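CMP/dCMP-type deaminase domain-containing protein (Aspergillus oryzae RIB40, PDB 7DRY) probably catalyses a zinc-dependent deamination step of fungal riboflavin biosynthesis, as a Rib2 deaminase with the cytidine deaminase (CDA) fold. Local coordinates at residues Gly38-Thr42 with Glu43-Ile47; Glu11-Ser14 with Leu15-Lys18; Asp79-Trp82 with Glu83-Pro86. All blocks are in the same frame, centred on the assembly; numbering follows the deposited sequence.

Contact 1: Gly38-Thr42 with Glu43-Ile47; sequences GDYKT and EDDRI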
loop_
_atom_site.group_PDB
_atom_site.type_symbol
_atom_site.label_atom_id
_atom_site.label_comp_id
_atom_site.label_asym_id
_atom_site.label_seq_id
_atom_site.Cartn_x
_atom_site.Cartn_y
_atom_site.Cartn_z
ATOM N N GLY A 38 -1.142 -18.131 11.358
ATOM C CA GLY A 38 -1.258 -18.598 12.727
ATOM C C GLY A 38 -0.429 -17.783 13.700
ATOM O O GLY A 38 -0.274 -16.577 13.526
ATOM N N ASP A 39 0.111 -18.440 14.725
ATOM C CA ASP A 39 0.842 -17.766 15.799
ATOM C C ASP A 39 2.279 -17.554 15.333
ATOM O O ASP A 39 3.216 -18.225 15.773
ATOM C CB ASP A 39 0.777 -18.605 17.070
ATOM C CG ASP A 39 1.352 -17.892 18.270
ATOM O OD1 ASP A 39 1.448 -16.644 18.237
ATOM O OD2 ASP A 39 1.719 -18.590 19.239
ATOM N N TYR A 40 2.447 -16.585 14.441
ATOM C CA TYR A 40 3.692 -16.420 13.706
ATOM C C TYR A 40 4.755 -15.719 14.544
ATOM O O TYR A 40 4.471 -15.052 15.543
ATOM C CB TYR A 40 3.469 -15.599 12.436
ATOM C CG TYR A 40 3.240 -14.122 12.705
ATOM C CD1 TYR A 40 1.985 -13.659 13.071
ATOM C CD2 TYR A 40 4.278 -13.200 12.608
ATOM C CE1 TYR A 40 1.761 -12.321 13.321
ATOM C CE2 TYR A 40 4.062 -11.854 12.862
ATOM C CZ TYR A 40 2.801 -11.426 13.216
ATOM O OH TYR A 40 2.561 -10.097 13.474
ATOM N N LYS A 41 5.998 -15.866 14.096
ATOM C CA LYS A 41 7.146 -15.162 14.650
ATOM C C LYS A 41 7.642 -14.181 13.595
ATOM O O LYS A 41 7.794 -14.554 12.425
ATOM C CB LYS A 41 8.273 -16.140 15.009
ATOM C CG LYS A 41 8.079 -16.969 16.298
ATOM C CD LYS A 41 6.787 -17.786 16.322
ATOM C CE LYS A 41 6.591 -18.523 17.640
ATOM N NZ LYS A 41 5.198 -18.302 18.135
ATOM N N THR A 42 7.889 -12.931 14.005
ATOM C CA THR A 42 8.296 -11.898 13.054
ATOM C C THR A 42 9.603 -12.255 12.358
ATOM O O THR A 42 9.807 -11.894 11.193
ATOM C CB THR A 42 8.404 -10.542 13.757
ATOM O OG1 THR A 42 7.189 -10.279 14.467
ATOM C CG2 THR A 42 8.638 -9.424 12.745
ATOM N N GLU A 43 10.485 -12.982 13.046
ATOM C CA GLU A 43 11.737 -13.410 12.435
ATOM C C GLU A 43 11.509 -14.284 11.208
ATOM O O GLU A 43 12.394 -14.367 10.350
ATOM C CB GLU A 43 12.604 -14.140 13.465
ATOM C CG GLU A 43 11.826 -15.093 14.359
ATOM C CD GLU A 43 11.398 -14.457 15.674
ATOM O OE1 GLU A 43 11.638 -15.075 16.735
ATOM O OE2 GLU A 43 10.822 -13.346 15.647
ATOM N N ASP A 44 10.342 -14.919 11.095
ATOM C CA ASP A 44 10.024 -15.744 9.939
ATOM C C ASP A 44 9.419 -14.953 8.786
ATOM O O ASP A 44 9.192 -15.528 7.719
ATOM C CB ASP A 44 9.073 -16.885 10.321
ATOM C CG ASP A 44 9.738 -17.940 11.190
ATOM O OD1 ASP A 44 10.974 -18.099 11.097
ATOM O OD2 ASP A 44 9.021 -18.609 11.966
ATOM N N ASP A 45 9.132 -13.665 8.969
ATOM C CA ASP A 45 8.649 -12.854 7.859
ATOM C C ASP A 45 9.711 -12.808 6.765
ATOM O O ASP A 45 10.912 -12.777 7.044
ATOM C CB ASP A 45 8.404 -11.414 8.320
ATOM C CG ASP A 45 7.099 -11.226 9.082
ATOM O OD1 ASP A 45 6.311 -12.178 9.250
ATOM O OD2 ASP A 45 6.868 -10.072 9.519
ATOM N N ARG A 46 9.266 -12.790 5.515
ATOM C CA ARG A 46 10.149 -12.602 4.371
ATOM C C ARG A 46 9.638 -11.427 3.555
ATOM O O ARG A 46 8.446 -11.359 3.242
ATOM C CB ARG A 46 10.169 -13.855 3.491
ATOM C CG ARG A 46 10.630 -15.118 4.224
ATOM C CD ARG A 46 10.224 -16.386 3.473
ATOM N NE ARG A 46 10.630 -17.601 4.175
ATOM C CZ ARG A 46 10.240 -18.823 3.828
ATOM N NH1 ARG A 46 9.435 -18.991 2.788
ATOM N NH2 ARG A 46 10.653 -19.875 4.521
ATOM N N ILE A 47 10.530 -10.502 3.211
ATOM C CA ILE A 47 10.136 -9.406 2.334
ATOM C C ILE A 47 9.987 -9.931 0.915
ATOM O O ILE A 47 10.862 -10.640 0.404
ATOM C CB ILE A 47 11.140 -8.247 2.397
ATOM C CG1 ILE A 47 11.326 -7.781 3.837
ATOM C CG2 ILE A 47 10.659 -7.085 1.525
ATOM C CD1 ILE A 47 10.031 -7.417 4.521
HETATM O O HOH W 1 6.099 -14.963 9.754
HETATM O O HOH W 2 6.466 -18.144 12.270
HETATM O O HOH W 3 12.278 -10.928 8.985
#
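Lys41 and Glu43 run alongside each other and point the same way, with CB of Lys41 3.6 Å from CD of Glu43. The aliphatic root of the lysine lies against CG and this carboxylate carbon of the glutamate. Bends at chi2 and chi4 carry the amino end of Lys41 back along its own segment, where NZ donates to Asp39 O at 3.1 Å. Glu43 reaches back to Lys41 because CG lies between the backbone N and the carbonyl carbon (chi1 42°) and the chain then folds at chi2. Such long, flexible, charged residues suit a solvent-facing bend.

That bend is a short 3-10 turn within the connection between antiparallel strands 29-36 and 46-52 of the CDA-fold sheet. Asp44 N donates to Lys41 O at 2.9 Å, and Asp45 N takes Thr42 O at the same length, each three residues back. Asp44 adds a water-mediated tie, since one water accepts from Lys41 N and donates to Asp44 OD2.

Asp45 points its carboxylate back over the turn. CG2 of Thr42, the methyl branch, stands 3.7 Å from its OD2, and the two side chains cross obliquely. On the OD1 side the Tyr40 ring comes near through CD2, at 4.1 Å, with ring and carboxylate planes only 16° apart. The carboxylate is well provided with partners: OD2 accepts from Tyr8 and forms a salt bridge with Arg35, while OD1 takes a water at 2.8 Å that also donates to Lys41 O.

Contact 2: Glu11-Ser14 with Leu15-Lys18; sequences ECLS and LAEK. With SO4 (sulfate ion), chain D.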
loop_
_atom_site.group_PDB
_atom_site.type_symbol
_atom_site.label_atom_id
_atom_site.label_comp_id
_atom_site.label_asym_id
_atom_site.label_seq_id
_atom_site.Cartn_x
_atom_site.Cartn_y
_atom_site.Cartn_z
ATOM N N GLU A 11 9.098 1.748 8.366
ATOM C CA GLU A 11 9.896 1.418 7.194
ATOM C C GLU A 11 9.187 1.856 5.920
ATOM O O GLU A 11 9.827 2.340 4.978
ATOM C CB GLU A 11 10.193 -0.086 7.184
ATOM C CG GLU A 11 11.146 -0.518 8.304
ATOM C CD GLU A 11 11.230 -2.022 8.492
ATOM O OE1 GLU A 11 10.486 -2.761 7.819
ATOM O OE2 GLU A 11 12.049 -2.465 9.324
ATOM N N CYS A 12 7.859 1.725 5.888
ATOM C CA CYS A 12 7.094 2.223 4.754
ATOM C C CYS A 12 7.238 3.734 4.640
ATOM O O CYS A 12 7.316 4.282 3.532
ATOM C CB CYS A 12 5.624 1.878 4.976
ATOM S SG CYS A 12 5.196 0.153 4.607
ATOM N N LEU A 13 7.265 4.428 5.779
ATOM C CA LEU A 13 7.411 5.879 5.737
ATOM C C LEU A 13 8.780 6.279 5.193
ATOM O O LEU A 13 8.892 7.249 4.434
ATOM C CB LEU A 13 7.148 6.481 7.118
ATOM C CG LEU A 13 6.907 7.986 7.176
ATOM C CD1 LEU A 13 5.725 8.384 6.289
ATOM C CD2 LEU A 13 6.665 8.390 8.618
ATOM N N SER A 14 9.826 5.530 5.543
ATOM C CA SER A 14 11.143 5.808 4.982
ATOM C C SER A 14 11.135 5.649 3.466
ATOM O O SER A 14 11.772 6.431 2.748
ATOM C CB SER A 14 12.156 4.863 5.613
ATOM O OG SER A 14 12.390 5.258 6.948
ATOM N N LEU A 15 10.429 4.628 2.964
ATOM C CA LEU A 15 10.271 4.467 1.519
ATOM C C LEU A 15 9.528 5.648 0.915
ATOM O O LEU A 15 9.909 6.156 -0.143
ATOM C CB LEU A 15 9.510 3.174 1.216
ATOM C CG LEU A 15 10.350 1.910 1.382
ATOM C CD1 LEU A 15 9.448 0.697 1.369
ATOM C CD2 LEU A 15 11.396 1.811 0.273
ATOM N N ALA A 16 8.454 6.093 1.576
ATOM C CA ALA A 16 7.677 7.223 1.083
ATOM C C ALA A 16 8.541 8.460 0.904
ATOM O O ALA A 16 8.282 9.275 0.011
ATOM C CB ALA A 16 6.542 7.523 2.062
ATOM N N GLU A 17 9.554 8.625 1.754
ATOM C CA GLU A 17 10.414 9.798 1.685
ATOM C C GLU A 17 11.312 9.795 0.459
ATOM O O GLU A 17 11.883 10.843 0.126
ATOM C CB GLU A 17 11.217 9.904 2.986
ATOM C CG GLU A 17 10.302 10.152 4.168
ATOM C CD GLU A 17 10.967 9.966 5.501
ATOM O OE1 GLU A 17 12.159 9.623 5.526
ATOM O OE2 GLU A 17 10.280 10.169 6.523
ATOM N N LYS A 18 11.425 8.660 -0.229
ATOM C CA LYS A 18 12.138 8.613 -1.494
ATOM C C LYS A 18 11.324 9.222 -2.626
ATOM O O LYS A 18 11.895 9.548 -3.671
ATOM C CB LYS A 18 12.507 7.161 -1.829
ATOM C CG LYS A 18 13.412 6.487 -0.779
ATOM C CD LYS A 18 13.888 5.125 -1.272
ATOM C CE LYS A 18 14.605 4.343 -0.165
ATOM N NZ LYS A 18 15.218 3.072 -0.672
HETATM S S SO4 D . 17.770 3.962 -3.225
HETATM O O1 SO4 D . 17.899 2.726 -3.991
HETATM O O2 SO4 D . 19.002 4.737 -3.346
HETATM O O3 SO4 D . 17.533 3.646 -1.819
HETATM O O4 SO4 D . 16.651 4.744 -3.741
HETATM O O HOH W 4 13.529 7.585 7.497
#
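Leu13 and Ala16 meet on the packed flank of helix 5-16, an alpha helix that lies against the central sheet of the CDA fold. Their apolar groups come within 4.4 Å, from CD1 of Leu13 to CB of Ala16. The leucine CG is turned opposite its backbone N (chi1 -165°), which sends the branched end toward helix 164-171, where it meets Val170 and Glu166. A residue as small as alanine suits the next turn, where its methyl also rests on Val170. Cys12 and Leu15 cover the sheet instead, both against Ile31, and Leu15 reaches Thr50 as well. Beneath them the backbone keeps the regular four-residue spacing: Ala16 N to Cys12 O is 2.9 Å, with the donor tilted 18° from the carbonyl plane, and Leu15 N to Glu11 O is 3.1 Å.

The solvent flank is polar. With CG of Glu17 anti to its carbonyl carbon (chi1 -65°), the extended chain runs back along the preceding turn and passes Leu13 aslant. Its root still packs closely, CG 3.2 Å from Leu13 O, but its carboxylate and the Ser14 hydroxyl are linked more loosely, through a water 2.6 Å from Ser14 OG that donates to Glu17 OE1; Ser14 OG also has a weak bond to Arg10 O. Here Glu17 N keeps Leu13 O and adds a weak bond to Ser14 O. Lys18, extended beyond CG, brushes Tyr52 and carries its charge outward to a sulfate ion, probably from the crystallisation liquor, where NZ donates to sulfate O3 at 2.6 Å.

Contact 3: Asp79-Trp82 with Glu83-Pro86; sequences DRVW and EVLP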
loop_
_atom_site.group_PDB
_atom_site.type_symbol
_atom_site.label_atom_id
_atom_site.label_comp_id
_atom_site.label_asym_id
_atom_site.label_seq_id
_atom_site.Cartn_x
_atom_site.Cartn_y
_atom_site.Cartn_z
ATOM N N ASP A 79 0.055 -6.240 -14.970
ATOM C CA ASP A 79 -1.295 -6.763 -14.785
ATOM C C ASP A 79 -1.325 -8.278 -14.615
ATOM O O ASP A 79 -2.362 -8.815 -14.210
ATOM C CB ASP A 79 -2.292 -6.252 -15.850
ATOM C CG ASP A 79 -2.000 -6.756 -17.266
ATOM O OD1 ASP A 79 -1.119 -7.615 -17.462
ATOM O OD2 ASP A 79 -2.689 -6.283 -18.201
ATOM N N ARG A 80 -0.211 -8.966 -14.885
ATOM C CA ARG A 80 -0.104 -10.411 -14.716
ATOM C C ARG A 80 0.754 -10.795 -13.512
ATOM O O ARG A 80 1.182 -11.951 -13.404
ATOM C CB ARG A 80 0.438 -11.065 -15.988
ATOM C CG ARG A 80 -0.569 -11.134 -17.134
ATOM C CD ARG A 80 0.063 -11.643 -18.433
ATOM N NE ARG A 80 0.882 -12.829 -18.211
ATOM C CZ ARG A 80 1.954 -13.148 -18.929
ATOM N NH1 ARG A 80 2.344 -12.370 -19.933
ATOM N NH2 ARG A 80 2.638 -14.246 -18.643
ATOM N N VAL A 81 1.014 -9.852 -12.602
ATOM C CA VAL A 81 1.842 -10.163 -11.440
ATOM C C VAL A 81 1.196 -11.238 -10.577
ATOM O O VAL A 81 1.897 -11.975 -9.876
ATOM C CB VAL A 81 2.166 -8.884 -10.632
ATOM C CG1 VAL A 81 0.972 -8.429 -9.807
ATOM C CG2 VAL A 81 3.401 -9.100 -9.742
ATOM N N TRP A 82 -0.132 -11.365 -10.637
ATOM C CA TRP A 82 -0.803 -12.426 -9.897
ATOM C C TRP A 82 -0.220 -13.797 -10.213
ATOM O O TRP A 82 -0.203 -14.678 -9.347
ATOM C CB TRP A 82 -2.303 -12.399 -10.201
ATOM C CG TRP A 82 -2.726 -12.908 -11.575
ATOM C CD1 TRP A 82 -2.932 -12.166 -12.713
ATOM C CD2 TRP A 82 -3.032 -14.264 -11.926
ATOM N NE1 TRP A 82 -3.338 -12.987 -13.750
ATOM C CE2 TRP A 82 -3.401 -14.277 -13.289
ATOM C CE3 TRP A 82 -3.021 -15.472 -11.220
ATOM C CZ2 TRP A 82 -3.753 -15.450 -13.955
ATOM C CZ3 TRP A 82 -3.369 -16.631 -11.883
ATOM C CH2 TRP A 82 -3.729 -16.612 -13.234
ATOM N N GLU A 83 0.267 -14.002 -11.442
ATOM C CA GLU A 83 0.743 -15.319 -11.849
ATOM C C GLU A 83 2.044 -15.708 -11.162
ATOM O O GLU A 83 2.379 -16.898 -11.129
ATOM C CB GLU A 83 1.003 -15.345 -13.357
ATOM C CG GLU A 83 -0.196 -15.034 -14.227
ATOM C CD GLU A 83 0.155 -15.002 -15.710
ATOM O OE1 GLU A 83 1.323 -15.268 -16.063
ATOM O OE2 GLU A 83 -0.740 -14.686 -16.516
ATOM N N VAL A 84 2.785 -14.741 -10.630
ATOM C CA VAL A 84 4.135 -14.977 -10.129
ATOM C C VAL A 84 4.300 -14.689 -8.645
ATOM O O VAL A 84 5.337 -15.061 -8.075
ATOM C CB VAL A 84 5.205 -14.214 -10.938
ATOM C CG1 VAL A 84 5.251 -14.724 -12.380
ATOM C CG2 VAL A 84 4.939 -12.722 -10.893
ATOM N N LEU A 85 3.346 -14.021 -7.998
ATOM C CA LEU A 85 3.483 -13.776 -6.571
ATOM C C LEU A 85 3.473 -15.104 -5.813
ATOM O O LEU A 85 2.821 -16.071 -6.235
ATOM C CB LEU A 85 2.340 -12.909 -6.063
ATOM C CG LEU A 85 2.470 -11.432 -6.428
ATOM C CD1 LEU A 85 1.132 -10.731 -6.173
ATOM C CD2 LEU A 85 3.611 -10.767 -5.665
ATOM N N PRO A 86 4.175 -15.175 -4.681
ATOM C CA PRO A 86 4.199 -16.425 -3.907
ATOM C C PRO A 86 2.802 -16.859 -3.496
ATOM O O PRO A 86 1.937 -16.035 -3.188
ATOM C CB PRO A 86 5.034 -16.061 -2.674
ATOM C CG PRO A 86 5.845 -14.902 -3.084
ATOM C CD PRO A 86 5.017 -14.131 -4.073
#
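The backbone of 80-85 coils through overlapping turns, with Glu83 N bonded to Arg80 O (3.0 Å) and Val84 N to Val81 O, each three residues back, and Leu85 N to the same Val81 O, four back. The two donors reach Val81 O differently, Leu85 N almost in line with the carbonyl bond (173°) and Val84 N from above the carbonyl plane. This compact coil belongs to the connection that leads from helix 62-73 into strand 91-97 of the CDA-fold sheet.

Facing helix 62-73, Val81 and Leu85 pack on Tyr70, while Val84 lies on Val76 of a nearby loop; branched aliphatic residues suit these apolar contacts. Val81 presents CG2 to both partners, 4.1 Å from CG2 of Val84, which it crosses at about a right angle, and 4.2 Å from CG of Leu85. The same valine rests on Ala71, and Tyr70 also donates from its hydroxyl to Val84 O.

Away from that core, Glu83 serves two neighbours with different parts of its chain. Its CG lies over one face of Trp82, 3.6 Å from the centroid of the six-membered ring, a CH-pi contact. The indole is folded back over the coil because its CG sits between N and the carbonyl carbon (chi1 74°), and its plane stands 85° from the carboxylate. Glutamate is long enough to lie on the ring and still reach Arg80, whose guanidinium forms a salt bridge with it, gripping side-on through NE and NH2. NE meets OE2 from above the carboxylate plane, whereas Glu83 OE1 lies in the guanidinium plane, and Arg80 NH2 reaches its syn side at 3.1 Å, somewhat out of the carboxylate plane.

Along the chain the order is contact 2, contact 1, contact 3, with no overlap. Their centres stand 22 to 24 Å apart, and none touches another; the nearest atoms of contacts 1 and 2 are about 6 Å apart, those of contacts 2 and 3 about 15 Å. The central sheet relates them: contact 2 lies on helix 5-16, which packs on strands 29-36 and 46-52, contact 1 joins those same two strands, and contact 3 precedes strand 91-97, the next neighbour of 29-36. All three lie around the central sheet of the deaminase, and the zinc ligands His61, Cys102 and Cys112 are outside their segments.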